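Local coordinates for peroxisomal catalase A (PDB 1A4E), which breaks down hydrogen peroxide to water and oxygen at a heme, probably protecting the cell from peroxide made by peroxisomal oxidases, at residues I16-P19 against F20-Q23; F81-I84 against G85-T88; Q149-P153 against Q154-R158. One frame throughout, in Å; residues are numbered along the deposited sequence.

Interaction 1 (I16-P19 against F20-Q23); sequences INEP and FVTQ
Glu18 folds its carboxylate back over the bend to take the backbone N-H of Phe20, with Glu18 OE1 2.9 Å from Phe20 N. The bond is moderately bent (151° at the hydrogen), and the nitrogen meets the oxygen nearly along its C-O axis. A bend at chi2 (-72°) turns the carboxylate that way. A second polar link closes the same turn through a water, which donates to Glu18 O and to Val21 O.

Two apolar contacts accompany the bond, Pro19 on Phe20 and Val21 on Glu18. Pro19 CB sits over one face of the Phe20 ring, displaced toward its rim, in a CH-pi contact 4.1 Å from the ring centroid. Both methyls of Val21 rest against Glu18 CB, and Val21 CG1 also lies 3.7 Å from Glu18 CG.

Glu18 OE2 bonds to His419 of a neighbouring subunit, and the Phe20 ring meets His144 and His419 of that subunit edge-to-face. Tyr397 and Leu389 of a third subunit pack on Pro19 and Phe20. The bend belongs to the N-terminal arm, which in this tetramer lies among other subunits; it leads into strand 22-25, which pairs antiparallel with a strand of the subunit that supplies His419, so the sheet runs on across the interface, while Ile16 and Thr22 rest on helix 36-45.

Interaction 2 (F81-I84 against G85-T88); sequences FSKI and GKRT
The ammonium nitrogen of Lys86 stands 3.0 Å from Ser82 OG, and two groups outside the segments hold it: Ala79 O by a hydrogen bond and Glu120 by a salt bridge. Ser82 OG also bonds to Ala79 O, so hydroxyl and ammonium share one carbonyl. Lys86 gets there with its chain fully extended and CG anti to the backbone nitrogen (chi1 -178°), running back toward Ser82.

Lys83, bent at chi2 (95°), crosses it at a slant. The two aliphatic chains meet at CD, with Lys83 CD 3.9 Å from Lys86 CD, and the ammonium groups finish 3.4 Å apart at NZ. Replacing Lys86 with a methionine would probably leave Glu120 without its ionic mate and Ala79 O with one donor fewer.

The backbone is a type II beta turn from Lys83 to Lys86, closed by a weak hydrogen bond of 3.4 Å from Lys86 N to Lys83 O. Gly85 takes its third position at a positive phi of 100°, where Ile84 O crowds the place a beta carbon would occupy. From here Gly85 and Lys86 bond through their backbones to Val68 at the end of strand 59-68, and the chain enters strand 87-95, the antiparallel partner of 59-68.

The chemistry is that of an exposed, charged turn. Two amines this close would tend to ease the loss of a proton from one of them, an effect that Glu120 is likely to offset.

Interaction 3 (Q149-P153 against Q154-R158); sequences QKRNP and QTNLR
Arg151 reaches across the loop to Asn156, donating from NH1 to Asn156 O at 2.9 Å. The oxygen lies at the edge of the guanidinium, 2° out of its plane, so NH1 donates within that plane, nearly along the Asn156 carbonyl axis. Salt bridges continue outward from the same group: NE to Asp100, and NH1 to Asp242 of a neighbouring subunit.

Asn152 carries the turn itself. With CG anti to its backbone nitrogen (chi1 177°), its OD1 accepts two N-H groups, from Gln154 N at 3.0 Å and from Thr155 N at 3.0 Å, which approach from opposite faces of the amide; the first closes an Asx turn. The amide's other end is held too, since ND2 bonds to Asp159. The backbone of Asn152 pairs on both sides, its N with Leu157 O (2.8 Å) and its O with Asn156 N (3.0 Å). A water also donates to Asn152 O and accepts from Asn156 ND2. Thr155 OG1 takes the N-H of Leu157, forming an ST turn. At the loop's mouth Arg158 NH2 bonds to Gln149 O (3.0 Å), near the guanidinium plane.

The packing involves mainly polar side chains. The Arg151 and Asn156 side-chain planes lie 20° apart, with Arg151 CD 3.3 Å from Asn156 ND2, and Asn152 CB rests on Thr155 OG1. Phe249 and Phe308 of the neighbouring subunit cover the tip, where Gln154 NE2 bonds to its Pro305 O.

The loop between helices 141-149 and 160-168 is thus shaped by side-chain amide, guanidinium and hydroxyl groups bonding to the backbone, and Arg151, fixed from within, is positioned to meet acidic groups of two subunits.

Overall arrangement
The three contacts follow one another along the chain; none nests in or crosses another, and each joins neighbouring residues of one continuous run. Interaction 1 shapes the N-terminal arm where it leads into strand 22-25, far out from the chain's centre among other subunits. Interaction 2 rounds the end of the loop that joins strand 59-68 to its antiparallel partner 87-95 in the beta-barrel. Interaction 3 folds the loop from helix 141-149 to helix 160-168, on the other side of the chain's centre from interaction 2. Nearest atoms of any two are at least about 31 Å apart. Interactions 1 and 3 both touch the same neighbouring subunit, whereas no other chain touches interaction 2.

Interaction 1 (I16-P19 against F20-Q23)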
loop_
_atom_site.group_PDB
_atom_site.type_symbol
_atom_site.label_atom_id
_atom_site.label_comp_id
_atom_site.label_asym_id
_atom_site.label_seq_id
_atom_site.Cartn_x
_atom_site.Cartn_y
_atom_site.Cartn_z
ATOM N N ILE B 16 -7.311 2.388 -29.102
ATOM C CA ILE B 16 -8.705 2.743 -28.882
ATOM C C ILE B 16 -9.209 3.350 -30.183
ATOM O O ILE B 16 -8.611 4.300 -30.692
ATOM C CB ILE B 16 -8.745 3.727 -27.703
ATOM C CG1 ILE B 16 -8.339 2.945 -26.461
ATOM C CG2 ILE B 16 -10.127 4.354 -27.520
ATOM C CD1 ILE B 16 -8.230 3.778 -25.177
ATOM N N ASN B 17 -10.294 2.821 -30.766
ATOM C CA ASN B 17 -10.728 3.326 -32.061
ATOM C C ASN B 17 -11.715 4.487 -32.052
ATOM O O ASN B 17 -12.040 5.049 -33.102
ATOM C CB ASN B 17 -11.284 2.149 -32.875
ATOM C CG ASN B 17 -12.559 1.491 -32.388
ATOM O OD1 ASN B 17 -13.117 1.786 -31.330
ATOM N ND2 ASN B 17 -13.035 0.560 -33.206
ATOM N N GLU B 18 -12.175 4.859 -30.856
ATOM C CA GLU B 18 -13.035 6.017 -30.650
ATOM C C GLU B 18 -12.843 6.406 -29.188
ATOM O O GLU B 18 -13.021 5.555 -28.307
ATOM C CB GLU B 18 -14.508 5.668 -30.908
ATOM C CG GLU B 18 -15.436 6.816 -31.351
ATOM C CD GLU B 18 -15.870 7.907 -30.363
ATOM O OE1 GLU B 18 -15.764 7.740 -29.149
ATOM O OE2 GLU B 18 -16.354 8.939 -30.825
ATOM N N PRO B 19 -12.479 7.663 -28.865
ATOM C CA PRO B 19 -12.038 8.092 -27.530
ATOM C C PRO B 19 -12.977 7.890 -26.346
ATOM O O PRO B 19 -12.560 7.606 -25.221
ATOM C CB PRO B 19 -11.681 9.549 -27.722
ATOM C CG PRO B 19 -12.542 9.988 -28.883
ATOM C CD PRO B 19 -12.423 8.784 -29.802
ATOM N N PHE B 20 -14.269 8.030 -26.632
ATOM C CA PHE B 20 -15.283 8.000 -25.597
ATOM C C PHE B 20 -16.354 6.920 -25.664
ATOM O O PHE B 20 -17.263 6.930 -24.831
ATOM C CB PHE B 20 -15.948 9.383 -25.564
ATOM C CG PHE B 20 -14.969 10.509 -25.268
ATOM C CD1 PHE B 20 -14.234 10.502 -24.071
ATOM C CD2 PHE B 20 -14.809 11.548 -26.186
ATOM C CE1 PHE B 20 -13.343 11.539 -23.799
ATOM C CE2 PHE B 20 -13.912 12.581 -25.899
ATOM C CZ PHE B 20 -13.180 12.578 -24.709
ATOM N N VAL B 21 -16.314 5.979 -26.617
ATOM C CA VAL B 21 -17.342 4.937 -26.677
ATOM C C VAL B 21 -17.297 3.960 -25.512
ATOM O O VAL B 21 -16.229 3.565 -25.042
ATOM C CB VAL B 21 -17.260 4.087 -27.980
ATOM C CG1 VAL B 21 -17.719 4.953 -29.150
ATOM C CG2 VAL B 21 -15.845 3.538 -28.208
ATOM N N THR B 22 -18.470 3.649 -24.966
ATOM C CA THR B 22 -18.571 2.634 -23.939
ATOM C C THR B 22 -19.678 1.666 -24.341
ATOM O O THR B 22 -20.720 2.068 -24.861
ATOM C CB THR B 22 -18.876 3.249 -22.540
ATOM O OG1 THR B 22 -20.021 4.075 -22.653
ATOM C CG2 THR B 22 -17.687 4.035 -22.004
ATOM N N GLN B 23 -19.420 0.372 -24.121
ATOM C CA GLN B 23 -20.321 -0.704 -24.502
ATOM C C GLN B 23 -21.507 -0.928 -23.593
ATOM O O GLN B 23 -21.395 -1.020 -22.375
ATOM C CB GLN B 23 -19.556 -2.008 -24.604
ATOM C CG GLN B 23 -18.631 -2.030 -25.792
ATOM C CD GLN B 23 -17.853 -3.322 -25.856
ATOM O OE1 GLN B 23 -16.634 -3.329 -25.715
ATOM N NE2 GLN B 23 -18.533 -4.445 -26.068
HETATM O O HOH W 1 -13.394 4.393 -25.772
#

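Interaction 2 (F81-I84 against G85-T88)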
loop_
_atom_site.group_PDB
_atom_site.type_symbol
_atom_site.label_atom_id
_atom_site.label_comp_id
_atom_site.label_asym_id
_atom_site.label_seq_id
_atom_site.Cartn_x
_atom_site.Cartn_y
_atom_site.Cartn_z
ATOM N N PHE B 81 32.626 20.192 -4.916
ATOM C CA PHE B 81 33.357 21.408 -4.598
ATOM C C PHE B 81 34.796 21.398 -5.114
ATOM O O PHE B 81 35.478 22.404 -4.974
ATOM C CB PHE B 81 33.408 21.620 -3.086
ATOM C CG PHE B 81 32.070 21.767 -2.384
ATOM C CD1 PHE B 81 31.101 22.650 -2.868
ATOM C CD2 PHE B 81 31.826 21.031 -1.228
ATOM C CE1 PHE B 81 29.888 22.793 -2.188
ATOM C CE2 PHE B 81 30.612 21.181 -0.555
ATOM C CZ PHE B 81 29.644 22.061 -1.032
ATOM N N SER B 82 35.286 20.334 -5.762
ATOM C CA SER B 82 36.698 20.217 -6.107
ATOM C C SER B 82 37.364 21.207 -7.048
ATOM O O SER B 82 38.577 21.375 -6.942
ATOM C CB SER B 82 36.962 18.821 -6.652
ATOM O OG SER B 82 36.244 18.581 -7.847
ATOM N N LYS B 83 36.656 21.860 -7.978
ATOM C CA LYS B 83 37.265 22.826 -8.894
ATOM C C LYS B 83 36.351 24.034 -9.020
ATOM O O LYS B 83 35.130 23.914 -8.930
ATOM C CB LYS B 83 37.456 22.304 -10.333
ATOM C CG LYS B 83 38.255 21.023 -10.596
ATOM C CD LYS B 83 37.324 19.795 -10.704
ATOM C CE LYS B 83 38.045 18.480 -11.052
ATOM N NZ LYS B 83 37.095 17.407 -11.302
ATOM N N ILE B 84 36.936 25.222 -9.222
ATOM C CA ILE B 84 36.170 26.447 -9.413
ATOM C C ILE B 84 35.585 26.446 -10.818
ATOM O O ILE B 84 36.258 26.204 -11.818
ATOM C CB ILE B 84 37.088 27.688 -9.186
ATOM C CG1 ILE B 84 37.462 27.712 -7.706
ATOM C CG2 ILE B 84 36.399 28.999 -9.579
ATOM C CD1 ILE B 84 38.289 28.920 -7.242
ATOM N N GLY B 85 34.278 26.676 -10.844
ATOM C CA GLY B 85 33.529 26.694 -12.082
ATOM C C GLY B 85 32.772 25.395 -12.324
ATOM O O GLY B 85 31.967 25.322 -13.254
ATOM N N LYS B 86 33.016 24.367 -11.497
ATOM C CA LYS B 86 32.361 23.081 -11.628
ATOM C C LYS B 86 30.882 23.189 -11.304
ATOM O O LYS B 86 30.476 23.705 -10.263
ATOM C CB LYS B 86 33.027 22.102 -10.694
ATOM C CG LYS B 86 32.494 20.683 -10.725
ATOM C CD LYS B 86 33.468 19.822 -9.957
ATOM C CE LYS B 86 33.034 18.382 -10.067
ATOM N NZ LYS B 86 34.145 17.527 -9.704
ATOM N N ARG B 87 30.078 22.745 -12.271
ATOM C CA ARG B 87 28.636 22.737 -12.119
ATOM C C ARG B 87 28.099 21.354 -11.807
ATOM O O ARG B 87 28.595 20.331 -12.275
ATOM C CB ARG B 87 27.961 23.227 -13.373
ATOM C CG ARG B 87 28.233 24.692 -13.625
ATOM C CD ARG B 87 27.503 25.101 -14.879
ATOM N NE ARG B 87 27.749 26.503 -15.135
ATOM C CZ ARG B 87 26.952 27.231 -15.916
ATOM N NH1 ARG B 87 25.879 26.707 -16.510
ATOM N NH2 ARG B 87 27.220 28.527 -16.064
ATOM N N THR B 88 27.074 21.355 -10.966
ATOM C CA THR B 88 26.387 20.146 -10.547
ATOM C C THR B 88 24.913 20.445 -10.725
ATOM O O THR B 88 24.429 21.456 -10.218
ATOM C CB THR B 88 26.710 19.847 -9.078
ATOM O OG1 THR B 88 28.094 19.525 -9.069
ATOM C CG2 THR B 88 25.890 18.719 -8.476
#

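Interaction 3 (Q149-P153 against Q154-R158)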
loop_
_atom_site.group_PDB
_atom_site.type_symbol
_atom_site.label_atom_id
_atom_site.label_comp_id
_atom_site.label_asym_id
_atom_site.label_seq_id
_atom_site.Cartn_x
_atom_site.Cartn_y
_atom_site.Cartn_z
ATOM N N GLN B 149 0.303 22.820 14.845
ATOM C CA GLN B 149 0.382 23.712 13.696
ATOM C C GLN B 149 -0.705 23.457 12.657
ATOM O O GLN B 149 -0.985 24.306 11.810
ATOM C CB GLN B 149 1.727 23.566 12.992
ATOM C CG GLN B 149 2.903 24.092 13.782
ATOM C CD GLN B 149 2.847 25.587 14.058
ATOM O OE1 GLN B 149 2.832 26.025 15.205
ATOM N NE2 GLN B 149 2.807 26.424 13.024
ATOM N N LYS B 150 -1.310 22.269 12.708
ATOM C CA LYS B 150 -2.309 21.877 11.743
ATOM C C LYS B 150 -3.747 22.086 12.213
ATOM O O LYS B 150 -4.088 23.176 12.675
ATOM C CB LYS B 150 -2.014 20.419 11.380
ATOM C CG LYS B 150 -0.873 20.286 10.381
ATOM C CD LYS B 150 -0.582 18.814 10.173
ATOM C CE LYS B 150 0.268 18.596 8.946
ATOM N NZ LYS B 150 -0.527 18.733 7.738
ATOM N N ARG B 151 -4.633 21.092 12.122
ATOM C CA ARG B 151 -6.030 21.274 12.458
ATOM C C ARG B 151 -6.398 20.560 13.742
ATOM O O ARG B 151 -5.760 19.597 14.153
ATOM C CB ARG B 151 -6.869 20.754 11.298
ATOM C CG ARG B 151 -6.598 21.468 9.981
ATOM C CD ARG B 151 -7.217 20.643 8.867
ATOM N NE ARG B 151 -6.972 21.199 7.547
ATOM C CZ ARG B 151 -7.761 22.132 7.004
ATOM N NH1 ARG B 151 -8.821 22.615 7.651
ATOM N NH2 ARG B 151 -7.495 22.575 5.781
ATOM N N ASN B 152 -7.443 21.047 14.397
ATOM C CA ASN B 152 -7.957 20.469 15.629
ATOM C C ASN B 152 -8.528 19.090 15.291
ATOM O O ASN B 152 -9.240 18.967 14.285
ATOM C CB ASN B 152 -9.025 21.424 16.171
ATOM C CG ASN B 152 -9.744 20.959 17.425
ATOM O OD1 ASN B 152 -10.618 20.099 17.388
ATOM N ND2 ASN B 152 -9.404 21.519 18.578
ATOM N N PRO B 153 -8.241 18.026 16.065
ATOM C CA PRO B 153 -8.687 16.662 15.789
ATOM C C PRO B 153 -10.190 16.495 15.624
ATOM O O PRO B 153 -10.625 15.625 14.876
ATOM C CB PRO B 153 -8.123 15.861 16.933
ATOM C CG PRO B 153 -7.987 16.872 18.038
ATOM C CD PRO B 153 -7.447 18.069 17.286
ATOM N N GLN B 154 -11.004 17.330 16.282
ATOM C CA GLN B 154 -12.450 17.253 16.155
ATOM C C GLN B 154 -13.048 18.227 15.144
ATOM O O GLN B 154 -13.759 17.813 14.223
ATOM C CB GLN B 154 -13.087 17.494 17.518
ATOM C CG GLN B 154 -14.603 17.437 17.475
ATOM C CD GLN B 154 -15.303 17.594 18.811
ATOM O OE1 GLN B 154 -14.830 18.258 19.737
ATOM N NE2 GLN B 154 -16.476 16.971 18.917
ATOM N N THR B 155 -12.757 19.522 15.327
ATOM C CA THR B 155 -13.361 20.588 14.527
ATOM C C THR B 155 -12.800 20.770 13.124
ATOM O O THR B 155 -13.433 21.399 12.276
ATOM C CB THR B 155 -13.248 21.942 15.282
ATOM O OG1 THR B 155 -11.889 22.360 15.223
ATOM C CG2 THR B 155 -13.654 21.834 16.749
ATOM N N ASN B 156 -11.591 20.227 12.909
ATOM C CA ASN B 156 -10.812 20.332 11.680
ATOM C C ASN B 156 -10.435 21.774 11.315
ATOM O O ASN B 156 -10.092 22.106 10.179
ATOM C CB ASN B 156 -11.590 19.670 10.540
ATOM C CG ASN B 156 -10.697 19.211 9.405
ATOM O OD1 ASN B 156 -10.963 19.460 8.233
ATOM N ND2 ASN B 156 -9.614 18.510 9.712
ATOM N N LEU B 157 -10.474 22.651 12.325
ATOM C CA LEU B 157 -10.130 24.051 12.187
ATOM C C LEU B 157 -8.727 24.297 12.710
ATOM O O LEU B 157 -8.230 23.578 13.576
ATOM C CB LEU B 157 -11.091 24.914 12.985
ATOM C CG LEU B 157 -12.577 24.821 12.669
ATOM C CD1 LEU B 157 -13.357 25.666 13.658
ATOM C CD2 LEU B 157 -12.825 25.276 11.241
ATOM N N ARG B 158 -8.059 25.332 12.205
ATOM C CA ARG B 158 -6.757 25.684 12.748
ATOM C C ARG B 158 -7.066 26.388 14.066
ATOM O O ARG B 158 -7.922 27.271 14.164
ATOM C CB ARG B 158 -6.013 26.590 11.767
ATOM C CG ARG B 158 -5.948 25.876 10.421
ATOM C CD ARG B 158 -4.885 26.409 9.497
ATOM N NE ARG B 158 -3.653 25.673 9.688
ATOM C CZ ARG B 158 -2.739 25.591 8.725
ATOM N NH1 ARG B 158 -2.902 26.165 7.531
ATOM N NH2 ARG B 158 -1.617 24.932 8.979
HETATM O O HOH W 2 -8.290 17.203 12.048
#